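Local coordinates for peptidyl-tRNA hydrolase (Sulfolobus solfataricus, PDB 1XTY), which hydrolyses peptidyl-tRNA into a tRNA and an N-acyl amino acid, its natural substrates possibly being peptidyl-tRNAs that drop off the ribosome during protein synthesis, at residues V5-S10 / V59-L64; E44-W49 / I102-E107; I68-K73 / S112-L117; I83-G88 / G95-L100. All coordinates share one frame; numbering follows the deposited sequence.

Contact 1. Residues V5-S10 / V59-L64. With SO4 (sulfate ion), chain F.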
loop_
_atom_site.group_PDB
_atom_site.type_symbol
_atom_site.label_atom_id
_atom_site.label_comp_id
_atom_site.label_asym_id
_atom_site.label_seq_id
_atom_site.Cartn_x
_atom_site.Cartn_y
_atom_site.Cartn_z
ATOM N N VAL A 5 9.029 -4.957 -4.464
ATOM C CA VAL A 5 9.580 -5.362 -3.187
ATOM C C VAL A 5 9.638 -4.157 -2.263
ATOM O O VAL A 5 10.038 -3.069 -2.677
ATOM C CB VAL A 5 11.009 -5.931 -3.343
ATOM C CG1 VAL A 5 11.551 -6.357 -1.985
ATOM C CG2 VAL A 5 10.996 -7.110 -4.304
ATOM N N ILE A 6 9.214 -4.352 -1.021
ATOM C CA ILE A 6 9.259 -3.283 -0.033
ATOM C C ILE A 6 10.112 -3.773 1.131
ATOM O O ILE A 6 9.838 -4.817 1.725
ATOM C CB ILE A 6 7.853 -2.899 0.488
ATOM C CG1 ILE A 6 6.990 -2.362 -0.657
ATOM C CG2 ILE A 6 7.976 -1.824 1.566
ATOM C CD1 ILE A 6 6.297 -3.429 -1.464
ATOM N N VAL A 7 11.162 -3.018 1.433
ATOM C CA VAL A 7 12.079 -3.351 2.515
ATOM C C VAL A 7 11.737 -2.532 3.753
ATOM O O VAL A 7 11.826 -1.305 3.738
ATOM C CB VAL A 7 13.537 -3.054 2.102
ATOM C CG1 VAL A 7 14.498 -3.527 3.192
ATOM C CG2 VAL A 7 13.849 -3.734 0.774
ATOM N N VAL A 8 11.352 -3.215 4.828
ATOM C CA VAL A 8 10.979 -2.551 6.072
ATOM C C VAL A 8 12.071 -2.643 7.140
ATOM O O VAL A 8 12.715 -3.683 7.284
ATOM C CB VAL A 8 9.688 -3.171 6.641
ATOM C CG1 VAL A 8 9.277 -2.458 7.914
ATOM C CG2 VAL A 8 8.583 -3.103 5.599
ATOM N N ARG A 9 12.273 -1.553 7.880
ATOM C CA ARG A 9 13.270 -1.511 8.956
ATOM C C ARG A 9 12.738 -2.206 10.201
ATOM O O ARG A 9 11.645 -1.893 10.673
ATOM C CB ARG A 9 13.619 -0.071 9.325
ATOM C CG ARG A 9 14.536 0.626 8.349
ATOM C CD ARG A 9 14.852 2.030 8.828
ATOM N NE ARG A 9 15.638 2.034 10.059
ATOM C CZ ARG A 9 15.920 3.131 10.753
ATOM N NH1 ARG A 9 15.472 4.308 10.336
ATOM N NH2 ARG A 9 16.656 3.055 11.852
ATOM N N SER A 10 13.525 -3.128 10.744
ATOM C CA SER A 10 13.123 -3.871 11.933
ATOM C C SER A 10 13.640 -3.268 13.239
ATOM O O SER A 10 13.156 -3.620 14.314
ATOM C CB SER A 10 13.610 -5.318 11.829
ATOM O OG SER A 10 13.176 -5.918 10.620
ATOM N N VAL A 59 10.016 -7.705 2.664
ATOM C CA VAL A 59 11.160 -8.210 3.406
ATOM C C VAL A 59 11.603 -7.192 4.445
ATOM O O VAL A 59 11.077 -6.078 4.496
ATOM C CB VAL A 59 12.324 -8.535 2.452
ATOM C CG1 VAL A 59 11.904 -9.639 1.493
ATOM C CG2 VAL A 59 12.729 -7.291 1.671
ATOM N N LYS A 60 12.565 -7.571 5.281
ATOM C CA LYS A 60 13.039 -6.673 6.324
ATOM C C LYS A 60 14.558 -6.600 6.451
ATOM O O LYS A 60 15.278 -7.468 5.957
ATOM C CB LYS A 60 12.442 -7.088 7.671
ATOM C CG LYS A 60 12.767 -8.520 8.081
ATOM C CD LYS A 60 12.125 -8.881 9.419
ATOM C CE LYS A 60 12.404 -10.330 9.796
ATOM N NZ LYS A 60 11.811 -10.704 11.116
ATOM N N VAL A 61 15.022 -5.538 7.104
ATOM C CA VAL A 61 16.440 -5.298 7.367
ATOM C C VAL A 61 16.481 -4.681 8.759
ATOM O O VAL A 61 15.518 -4.049 9.181
ATOM C CB VAL A 61 17.070 -4.307 6.351
ATOM C CG1 VAL A 61 17.082 -4.919 4.962
ATOM C CG2 VAL A 61 16.306 -2.997 6.355
ATOM N N ASN A 62 17.583 -4.859 9.479
ATOM C CA ASN A 62 17.667 -4.319 10.831
ATOM C C ASN A 62 18.521 -3.070 10.997
ATOM O O ASN A 62 18.988 -2.779 12.100
ATOM C CB ASN A 62 18.159 -5.399 11.797
ATOM C CG ASN A 62 19.322 -6.183 11.239
ATOM O OD1 ASN A 62 20.281 -5.608 10.721
ATOM N ND2 ASN A 62 19.248 -7.508 11.343
ATOM N N SER A 63 18.732 -2.329 9.915
ATOM C CA SER A 63 19.520 -1.107 10.003
ATOM C C SER A 63 19.247 -0.150 8.854
ATOM O O SER A 63 18.923 -0.563 7.740
ATOM C CB SER A 63 21.019 -1.426 10.040
ATOM O OG SER A 63 21.518 -1.702 8.744
ATOM N N LEU A 64 19.384 1.138 9.139
ATOM C CA LEU A 64 19.169 2.164 8.135
ATOM C C LEU A 64 20.197 2.031 7.016
ATOM O O LEU A 64 19.876 2.228 5.848
ATOM C CB LEU A 64 19.274 3.552 8.770
ATOM C CG LEU A 64 19.048 4.738 7.831
ATOM C CD1 LEU A 64 17.633 4.706 7.284
ATOM C CD2 LEU A 64 19.290 6.026 8.584
HETATM S S SO4 F . 17.309 6.590 12.676
HETATM O O1 SO4 F . 16.213 7.045 13.549
HETATM O O2 SO4 F . 16.771 6.286 11.340
HETATM O O3 SO4 F . 17.912 5.371 13.251
HETATM O O4 SO4 F . 18.325 7.652 12.575
#

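Contact 2. Residues E44-W49 / I102-E107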
loop_
_atom_site.group_PDB
_atom_site.type_symbol
_atom_site.label_atom_id
_atom_site.label_comp_id
_atom_site.label_asym_id
_atom_site.label_seq_id
_atom_site.Cartn_x
_atom_site.Cartn_y
_atom_site.Cartn_z
ATOM N N GLU A 44 5.932 0.104 -18.726
ATOM C CA GLU A 44 5.628 -1.222 -19.246
ATOM C C GLU A 44 5.604 -2.206 -18.080
ATOM O O GLU A 44 4.687 -3.021 -17.966
ATOM C CB GLU A 44 6.683 -1.650 -20.273
ATOM C CG GLU A 44 6.749 -0.747 -21.495
ATOM C CD GLU A 44 7.843 -1.146 -22.468
ATOM O OE1 GLU A 44 9.011 -1.269 -22.039
ATOM O OE2 GLU A 44 7.537 -1.329 -23.665
ATOM N N TRP A 45 6.607 -2.125 -17.207
ATOM C CA TRP A 45 6.658 -3.015 -16.052
ATOM C C TRP A 45 5.450 -2.796 -15.142
ATOM O O TRP A 45 4.907 -3.751 -14.590
ATOM C CB TRP A 45 7.931 -2.793 -15.229
ATOM C CG TRP A 45 9.203 -3.211 -15.907
ATOM C CD1 TRP A 45 9.347 -4.150 -16.894
ATOM C CD2 TRP A 45 10.521 -2.742 -15.606
ATOM N NE1 TRP A 45 10.677 -4.291 -17.222
ATOM C CE2 TRP A 45 11.417 -3.439 -16.447
ATOM C CE3 TRP A 45 11.031 -1.800 -14.702
ATOM C CZ2 TRP A 45 12.799 -3.223 -16.412
ATOM C CZ3 TRP A 45 12.407 -1.584 -14.666
ATOM C CH2 TRP A 45 13.275 -2.296 -15.521
ATOM N N LEU A 46 5.041 -1.539 -14.975
ATOM C CA LEU A 46 3.894 -1.237 -14.118
ATOM C C LEU A 46 2.616 -1.869 -14.672
ATOM O O LEU A 46 1.851 -2.496 -13.937
ATOM C CB LEU A 46 3.716 0.280 -13.982
ATOM C CG LEU A 46 2.529 0.757 -13.134
ATOM C CD1 LEU A 46 2.679 0.271 -11.700
ATOM C CD2 LEU A 46 2.465 2.285 -13.174
ATOM N N ASN A 47 2.385 -1.711 -15.971
ATOM C CA ASN A 47 1.198 -2.291 -16.593
ATOM C C ASN A 47 1.150 -3.807 -16.439
ATOM O O ASN A 47 0.100 -4.374 -16.131
ATOM C CB ASN A 47 1.141 -1.932 -18.077
ATOM C CG ASN A 47 0.830 -0.472 -18.305
ATOM O OD1 ASN A 47 -0.151 0.056 -17.772
ATOM N ND2 ASN A 47 1.657 0.193 -19.103
ATOM N N GLU A 48 2.284 -4.464 -16.660
ATOM C CA GLU A 48 2.363 -5.915 -16.532
ATOM C C GLU A 48 2.119 -6.332 -15.083
ATOM O O GLU A 48 1.444 -7.325 -14.812
ATOM C CB GLU A 48 3.744 -6.410 -16.971
ATOM C CG GLU A 48 4.153 -5.943 -18.356
ATOM C CD GLU A 48 5.603 -6.262 -18.673
ATOM O OE1 GLU A 48 6.254 -5.438 -19.348
ATOM O OE2 GLU A 48 6.088 -7.334 -18.257
ATOM N N TRP A 49 2.688 -5.570 -14.156
ATOM C CA TRP A 49 2.547 -5.857 -12.736
ATOM C C TRP A 49 1.075 -5.849 -12.341
ATOM O O TRP A 49 0.614 -6.726 -11.613
ATOM C CB TRP A 49 3.312 -4.811 -11.931
ATOM C CG TRP A 49 3.265 -4.999 -10.451
ATOM C CD1 TRP A 49 3.774 -6.047 -9.734
ATOM C CD2 TRP A 49 2.742 -4.073 -9.494
ATOM N NE1 TRP A 49 3.605 -5.825 -8.388
ATOM C CE2 TRP A 49 2.974 -4.620 -8.212
ATOM C CE3 TRP A 49 2.101 -2.827 -9.596
ATOM C CZ2 TRP A 49 2.589 -3.965 -7.034
ATOM C CZ3 TRP A 49 1.719 -2.175 -8.425
ATOM C CH2 TRP A 49 1.966 -2.747 -7.160
ATOM N N ILE A 102 10.845 -0.812 -4.049
ATOM C CA ILE A 102 11.601 -0.988 -5.287
ATOM C C ILE A 102 10.723 -1.652 -6.346
ATOM O O ILE A 102 10.049 -2.645 -6.070
ATOM C CB ILE A 102 12.856 -1.875 -5.072
ATOM C CG1 ILE A 102 13.777 -1.246 -4.025
ATOM C CG2 ILE A 102 13.601 -2.041 -6.381
ATOM C CD1 ILE A 102 14.961 -2.132 -3.637
ATOM N N GLY A 103 10.728 -1.101 -7.555
ATOM C CA GLY A 103 9.935 -1.678 -8.622
ATOM C C GLY A 103 8.614 -0.969 -8.868
ATOM O O GLY A 103 8.448 0.190 -8.481
ATOM N N PRO A 104 7.642 -1.651 -9.498
ATOM C CA PRO A 104 7.769 -3.038 -9.960
ATOM C C PRO A 104 8.788 -3.234 -11.083
ATOM O O PRO A 104 9.052 -2.326 -11.871
ATOM C CB PRO A 104 6.345 -3.390 -10.390
ATOM C CG PRO A 104 5.797 -2.084 -10.846
ATOM C CD PRO A 104 6.308 -1.110 -9.813
ATOM N N ALA A 105 9.362 -4.431 -11.137
ATOM C CA ALA A 105 10.350 -4.763 -12.157
ATOM C C ALA A 105 10.578 -6.277 -12.153
ATOM O O ALA A 105 10.138 -6.969 -11.240
ATOM C CB ALA A 105 11.658 -4.038 -11.866
ATOM N N PRO A 106 11.261 -6.811 -13.183
ATOM C CA PRO A 106 11.530 -8.255 -13.253
ATOM C C PRO A 106 12.061 -8.743 -11.908
ATOM O O PRO A 106 13.020 -8.187 -11.376
ATOM C CB PRO A 106 12.572 -8.351 -14.359
ATOM C CG PRO A 106 12.134 -7.276 -15.299
ATOM C CD PRO A 106 11.818 -6.118 -14.360
ATOM N N GLU A 107 11.453 -9.787 -11.356
ATOM C CA GLU A 107 11.874 -10.265 -10.045
ATOM C C GLU A 107 13.338 -10.673 -9.933
ATOM O O GLU A 107 13.941 -10.518 -8.872
ATOM C CB GLU A 107 10.976 -11.410 -9.576
ATOM C CG GLU A 107 11.028 -12.657 -10.412
ATOM C CD GLU A 107 10.055 -13.700 -9.901
ATOM O OE1 GLU A 107 10.143 -14.051 -8.703
ATOM O OE2 GLU A 107 9.205 -14.161 -10.689
#

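Contact 3. Residues I68-K73 / S112-L117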
loop_
_atom_site.group_PDB
_atom_site.type_symbol
_atom_site.label_atom_id
_atom_site.label_comp_id
_atom_site.label_asym_id
_atom_site.label_seq_id
_atom_site.Cartn_x
_atom_site.Cartn_y
_atom_site.Cartn_z
ATOM N N ILE A 68 19.883 2.140 2.790
ATOM C CA ILE A 68 20.587 3.080 1.923
ATOM C C ILE A 68 21.394 2.298 0.890
ATOM O O ILE A 68 21.465 2.667 -0.284
ATOM C CB ILE A 68 21.554 3.980 2.738
ATOM C CG1 ILE A 68 20.776 4.762 3.799
ATOM C CG2 ILE A 68 22.310 4.921 1.800
ATOM C CD1 ILE A 68 19.732 5.711 3.240
ATOM N N SER A 69 22.008 1.212 1.342
ATOM C CA SER A 69 22.806 0.372 0.466
ATOM C C SER A 69 21.972 -0.134 -0.705
ATOM O O SER A 69 22.409 -0.098 -1.852
ATOM C CB SER A 69 23.364 -0.819 1.246
ATOM O OG SER A 69 23.993 -1.740 0.375
ATOM N N ARG A 70 20.760 -0.592 -0.412
ATOM C CA ARG A 70 19.892 -1.119 -1.451
ATOM C C ARG A 70 19.246 -0.049 -2.321
ATOM O O ARG A 70 18.947 -0.293 -3.488
ATOM C CB ARG A 70 18.855 -2.045 -0.820
ATOM C CG ARG A 70 19.529 -3.272 -0.217
ATOM C CD ARG A 70 18.572 -4.269 0.390
ATOM N NE ARG A 70 19.288 -5.453 0.863
ATOM C CZ ARG A 70 20.229 -5.434 1.805
ATOM N NH1 ARG A 70 20.573 -4.292 2.386
ATOM N NH2 ARG A 70 20.835 -6.559 2.160
ATOM N N ALA A 71 19.046 1.144 -1.770
ATOM C CA ALA A 71 18.475 2.230 -2.556
ATOM C C ALA A 71 19.515 2.650 -3.599
ATOM O O ALA A 71 19.181 2.962 -4.737
ATOM C CB ALA A 71 18.116 3.416 -1.652
ATOM N N LYS A 72 20.785 2.645 -3.207
ATOM C CA LYS A 72 21.856 3.024 -4.121
ATOM C C LYS A 72 21.942 1.998 -5.256
ATOM O O LYS A 72 22.163 2.346 -6.413
ATOM C CB LYS A 72 23.179 3.096 -3.357
ATOM C CG LYS A 72 24.352 3.683 -4.134
ATOM C CD LYS A 72 24.992 2.673 -5.060
ATOM C CE LYS A 72 26.276 3.222 -5.662
ATOM N NZ LYS A 72 26.056 4.524 -6.351
ATOM N N LYS A 73 21.744 0.733 -4.911
ATOM C CA LYS A 73 21.787 -0.340 -5.891
ATOM C C LYS A 73 20.661 -0.131 -6.903
ATOM O O LYS A 73 20.879 -0.175 -8.112
ATOM C CB LYS A 73 21.629 -1.681 -5.176
ATOM C CG LYS A 73 22.324 -2.847 -5.850
ATOM C CD LYS A 73 22.874 -3.797 -4.793
ATOM C CE LYS A 73 23.599 -4.980 -5.414
ATOM N NZ LYS A 73 24.278 -5.804 -4.369
ATOM N N SER A 112 18.564 -9.148 -7.622
ATOM C CA SER A 112 19.980 -8.812 -7.637
ATOM C C SER A 112 20.216 -7.690 -6.625
ATOM O O SER A 112 21.322 -7.150 -6.525
ATOM C CB SER A 112 20.425 -8.371 -9.038
ATOM O OG SER A 112 19.823 -7.148 -9.426
ATOM N N ILE A 113 19.163 -7.361 -5.875
ATOM C CA ILE A 113 19.207 -6.314 -4.853
ATOM C C ILE A 113 18.725 -6.801 -3.490
ATOM O O ILE A 113 19.349 -6.525 -2.469
ATOM C CB ILE A 113 18.298 -5.119 -5.206
ATOM C CG1 ILE A 113 18.646 -4.563 -6.580
ATOM C CG2 ILE A 113 18.441 -4.036 -4.143
ATOM C CD1 ILE A 113 17.750 -3.414 -7.004
ATOM N N THR A 114 17.604 -7.518 -3.479
ATOM C CA THR A 114 17.016 -7.993 -2.229
ATOM C C THR A 114 16.828 -9.504 -2.109
ATOM O O THR A 114 16.062 -9.967 -1.267
ATOM C CB THR A 114 15.640 -7.339 -2.004
ATOM O OG1 THR A 114 14.730 -7.788 -3.019
ATOM C CG2 THR A 114 15.752 -5.819 -2.070
ATOM N N GLY A 115 17.525 -10.274 -2.935
ATOM C CA GLY A 115 17.378 -11.718 -2.879
ATOM C C GLY A 115 17.891 -12.389 -1.613
ATOM O O GLY A 115 17.665 -13.584 -1.412
ATOM N N ASP A 116 18.559 -11.631 -0.749
ATOM C CA ASP A 116 19.125 -12.181 0.483
ATOM C C ASP A 116 18.398 -11.761 1.757
ATOM O O ASP A 116 18.905 -11.974 2.859
ATOM C CB ASP A 116 20.595 -11.759 0.598
ATOM C CG ASP A 116 20.766 -10.244 0.643
ATOM O OD1 ASP A 116 20.148 -9.554 -0.195
ATOM O OD2 ASP A 116 21.516 -9.739 1.512
ATOM N N LEU A 117 17.211 -11.183 1.625
ATOM C CA LEU A 117 16.492 -10.724 2.806
ATOM C C LEU A 117 15.386 -11.651 3.287
ATOM O O LEU A 117 14.791 -12.388 2.503
ATOM C CB LEU A 117 15.923 -9.331 2.541
ATOM C CG LEU A 117 16.959 -8.353 1.978
ATOM C CD1 LEU A 117 16.283 -7.047 1.599
ATOM C CD2 LEU A 117 18.059 -8.125 3.001
#

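Contact 4. Residues I83-G88 / G95-L100. With SO4 (sulfate ion), chain E.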
loop_
_atom_site.group_PDB
_atom_site.type_symbol
_atom_site.label_atom_id
_atom_site.label_comp_id
_atom_site.label_asym_id
_atom_site.label_seq_id
_atom_site.Cartn_x
_atom_site.Cartn_y
_atom_site.Cartn_z
ATOM N N ILE A 83 11.859 6.139 -0.927
ATOM C CA ILE A 83 12.341 6.111 0.449
ATOM C C ILE A 83 11.273 6.819 1.267
ATOM O O ILE A 83 11.023 8.016 1.088
ATOM C CB ILE A 83 13.690 6.841 0.603
ATOM C CG1 ILE A 83 14.754 6.148 -0.257
ATOM C CG2 ILE A 83 14.122 6.831 2.070
ATOM C CD1 ILE A 83 16.099 6.859 -0.273
ATOM N N ILE A 84 10.632 6.067 2.151
ATOM C CA ILE A 84 9.558 6.605 2.971
ATOM C C ILE A 84 10.007 7.052 4.360
ATOM O O ILE A 84 10.716 6.325 5.053
ATOM C CB ILE A 84 8.438 5.558 3.124
ATOM C CG1 ILE A 84 7.923 5.153 1.735
ATOM C CG2 ILE A 84 7.320 6.105 3.992
ATOM C CD1 ILE A 84 7.379 6.320 0.911
ATOM N N GLU A 85 9.600 8.258 4.751
ATOM C CA GLU A 85 9.934 8.791 6.068
ATOM C C GLU A 85 8.632 9.008 6.831
ATOM O O GLU A 85 7.595 9.325 6.240
ATOM C CB GLU A 85 10.715 10.112 5.964
ATOM C CG GLU A 85 11.991 10.013 5.123
ATOM C CD GLU A 85 12.971 11.165 5.347
ATOM O OE1 GLU A 85 12.539 12.280 5.704
ATOM O OE2 GLU A 85 14.186 10.953 5.146
ATOM N N ASP A 86 8.690 8.828 8.143
ATOM C CA ASP A 86 7.520 8.988 8.998
ATOM C C ASP A 86 7.051 10.444 9.048
ATOM O O ASP A 86 7.859 11.373 8.949
ATOM C CB ASP A 86 7.855 8.485 10.407
ATOM C CG ASP A 86 6.617 8.241 11.253
ATOM O OD1 ASP A 86 6.070 9.208 11.818
ATOM O OD2 ASP A 86 6.185 7.074 11.344
ATOM N N ALA A 87 5.741 10.638 9.190
ATOM C CA ALA A 87 5.169 11.980 9.262
ATOM C C ALA A 87 5.192 12.474 10.706
ATOM O O ALA A 87 4.704 13.565 11.007
ATOM C CB ALA A 87 3.737 11.972 8.736
ATOM N N GLY A 88 5.756 11.654 11.589
ATOM C CA GLY A 88 5.866 12.005 12.996
ATOM C C GLY A 88 4.576 12.257 13.747
ATOM O O GLY A 88 4.527 13.107 14.645
ATOM N N GLY A 95 10.521 12.312 9.835
ATOM C CA GLY A 95 11.751 12.280 9.068
ATOM C C GLY A 95 12.460 10.944 9.163
ATOM O O GLY A 95 13.375 10.666 8.390
ATOM N N THR A 96 12.037 10.112 10.111
ATOM C CA THR A 96 12.637 8.795 10.300
ATOM C C THR A 96 12.320 7.893 9.106
ATOM O O THR A 96 11.153 7.674 8.778
ATOM C CB THR A 96 12.088 8.113 11.578
ATOM O OG1 THR A 96 12.340 8.949 12.716
ATOM C CG2 THR A 96 12.748 6.763 11.790
ATOM N N ILE A 97 13.355 7.374 8.454
ATOM C CA ILE A 97 13.160 6.487 7.311
ATOM C C ILE A 97 12.624 5.150 7.835
ATOM O O ILE A 97 13.238 4.520 8.694
ATOM C CB ILE A 97 14.486 6.276 6.545
ATOM C CG1 ILE A 97 14.907 7.594 5.886
ATOM C CG2 ILE A 97 14.330 5.170 5.501
ATOM C CD1 ILE A 97 16.208 7.517 5.098
ATOM N N THR A 98 11.475 4.727 7.317
ATOM C CA THR A 98 10.842 3.489 7.766
ATOM C C THR A 98 10.945 2.323 6.791
ATOM O O THR A 98 10.978 1.160 7.208
ATOM C CB THR A 98 9.343 3.714 8.060
ATOM O OG1 THR A 98 8.687 4.151 6.867
ATOM C CG2 THR A 98 9.154 4.760 9.154
ATOM N N CYS A 99 10.975 2.615 5.494
ATOM C CA CYS A 99 11.063 1.546 4.511
ATOM C C CYS A 99 11.460 2.041 3.130
ATOM O O CYS A 99 11.485 3.248 2.860
ATOM C CB CYS A 99 9.731 0.789 4.426
ATOM S SG CYS A 99 8.322 1.777 3.869
ATOM N N LEU A 100 11.768 1.079 2.266
ATOM C CA LEU A 100 12.197 1.336 0.899
ATOM C C LEU A 100 11.390 0.489 -0.084
ATOM O O LEU A 100 11.293 -0.730 0.068
ATOM C CB LEU A 100 13.684 0.977 0.752
ATOM C CG LEU A 100 14.282 0.965 -0.657
ATOM C CD1 LEU A 100 14.458 2.400 -1.157
ATOM C CD2 LEU A 100 15.633 0.253 -0.638
HETATM S S SO4 E . 2.643 8.594 8.312
HETATM O O1 SO4 E . 4.013 8.479 8.848
HETATM O O2 SO4 E . 1.811 9.361 9.260
HETATM O O3 SO4 E . 2.075 7.245 8.131
HETATM O O4 SO4 E . 2.684 9.298 7.016
#

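Contact 1. Residues V5-S10 / V59-L64
R9 and L64 form the odd end of an otherwise regular contact: CB of L64 sits 3.9 Å above the R9 guanidinium plane, over its centre, while a sulfate ion approaches at the edge and in plane. The sulfate, probably from the crystallisation liquor, takes a short bond from R9 NH1 to its O2 (2.6 Å) and a second from NH2 to O3; D11 and the carbonyl of I97 also hold this guanidinium. Behind it, strands 2-9 and 56-61 pair in parallel as neighbours inside the mixed sheet, joined by helices 16-35 and 40-51 in a beta-alpha-beta crossover. The parallel register is fixed by V59 N to I6 O, V8 N to V59 O (2.9 Å, 172° at the hydrogen) and V61 N to V8 O. S10 N prolongs the ladder beyond the last bridge, its bond to V61 O being at 2.7 Å the shortest of the four backbone bonds, and S10 OG adds a weak one to the same oxygen. V7, V59 and V61 project from one face, where helix 107-114 and L117 pack, whereas I6 and V8 meet helix 16-35. CG1 of V7, anti to its backbone N (chi1 -175°), meets V61 at about a right angle, and its distance to V61 CG1 is 3.4 Å, tighter than usual for two methyl groups.

Contact 2. Residues E44-W49 / I102-E107
P104 packs between L46 and W49 of helix 40-51. Its CB stands over one face of the W49 indole, 3.7 Å from the centroid of the five-membered ring and 20° off the normal, a CH-pi contact in which the proline and indole cross at about a right angle. Its CG sits between the two residues, 3.8 Å from W49 CB and 4.0 Å from L46 CD1. One turn back, W45 offers a face to the next two residues. P106 CD lies 3.6 Å from the centroid of the five-membered ring, with 3.4 Å to atom CE2, and A105 CB lies 4.0 Å from the centroid of the six-membered ring. Both come over the same face.

The two indoles leave the helix with different first torsions: W45 CG is anti to its carbonyl carbon, W49 CG anti to its backbone N (chi1 -179°). W49 N binds W45 O, as expected one helical turn on. On the other side, the chain turns a corner at P104, which follows a cis peptide bond; G103 before it has a positive phi of a kind that calls for glycine. Farther out, I34 of helix 16-35 touches both L46 and P104, and V28 of the second subunit packs on W49. The contact is held by van der Waals and CH-pi packing; the closest polar atom to a ring is P104 O, 3.5 Å from W45 CE3. W49 NE1 is satisfied by the carbonyl of P55, so the packing with P104 need supply no polar partner for it.

Contact 3. Residues I68-K73 / S112-L117
The R70 guanidinium and the D116 carboxylate reach toward each other tip to tip, with their planes only 14° apart and the carboxylate carbon at the edge of the guanidinium, in its plane. The salt bridge runs from R70 NH2 to D116 OD2 at 3.3 Å, and the 138° angle at the hydrogen marks its hydrogen bond as weak. Neither face is squarely covered from the partner segment: CD2 of L117 comes in obliquely, 3.3 Å from R70 NH2, as does the carbonyl oxygen of I113, 3.5 Å from R70 NE but not bonded to it. The firmer polar hold on this group lies elsewhere, at R70 NH1, which binds the carbonyl of E66 one turn earlier in the helix.

R70 is extended from CG to NE, running antiparallel to the side chains of both I113 and L117; its CB stands 3.9 Å from I113 CG2. K73, one turn on, faces the same isoleucine with its CB and CG; a bend at chi2 (144°) then places CD, and CE comes to 3.3 Å from the carbonyl oxygen of S112. K73 NZ is 7.0 Å from D116 OD1, too far for an ion pair, although the opposite charges would probably attract weakly. D116 and L117 are presented by a type I turn from T114 to L117.

The contact thus ties helix 64-76 to the C-terminal end of helix 107-114 over one face of the sheet: R70 touches L100, I113 and T114 rest on I102 of strand 97-106, T114 also on V5 and V7, and L117 on V59 and V61.

Contact 4. Residues I83-G88 / G95-L100
I84 and C99 mark the tight part of this contact, an antiparallel hydrogen-bonded pair in which I84 N meets C99 O at 3.0 Å and 169° at the hydrogen. The I84 carbonyl oxygen takes T98 N at 2.9 Å, with a weak additional bond from T98 OG1, whose stronger partner is Q22. C99 SG lies 3.9 Å from I84 CB on the face that helix 16-35 covers. On the other face I83 touches two residues of the other strand. CG1 of I83 is anti to its carbonyl carbon (chi1 -61°) and faces L100 CD1, while CG2, anti to the backbone N, faces I97 CD1 at 3.7 Å.

Strands 81-85 and 97-106 form a beta hairpin at the edge of the mixed sheet, and between I84 and E85 the register slips by one residue, a beta bulge. Beyond it E85 and I97 are a non-hydrogen-bonded pair, and the ladder resumes with D86 N to T96 O (2.8 Å) and G95 N to D86 O.

The backbone bonding thus stays firm at this end; what is exposed is the side of E85 and A87. The extended E85 side chain runs past G95, its CD 3.1 Å from G95 O; both carboxylate oxygens and G95 O are acceptors, so nothing bonds there. The D86 side chain is buried, its OD2 in a salt bridge with K18, while its OD1 may form an Asx turn with G88 N, though the modelled bond is too short to be trusted. The next residue donates its backbone to a sulfate ion, probably from the crystallisation liquor: A87 N lies 2.8 Å from sulfate O1.

Contacts 1 and 4 are backbone ladders, one parallel and one antiparallel, in the same mixed sheet; strand 97-106 adjoins strand 2-9, so V7 N meets L100 O at 2.7 Å. Contact 2 instead packs a helix on a strand corner, and contact 3 a helix on a helix end and turn, both without backbone bonds across. Contact 2 is the buried one, mainly apolar, on the same strand as contact 4 but about 23 Å from it between centres, on the opposite side of the chain's centre. Contacts 1, 3 and 4 are each partly buried, contact 3 mixing a buried isoleucine with exposed charged ends. Sulfate ions lie beside contacts 1 and 4.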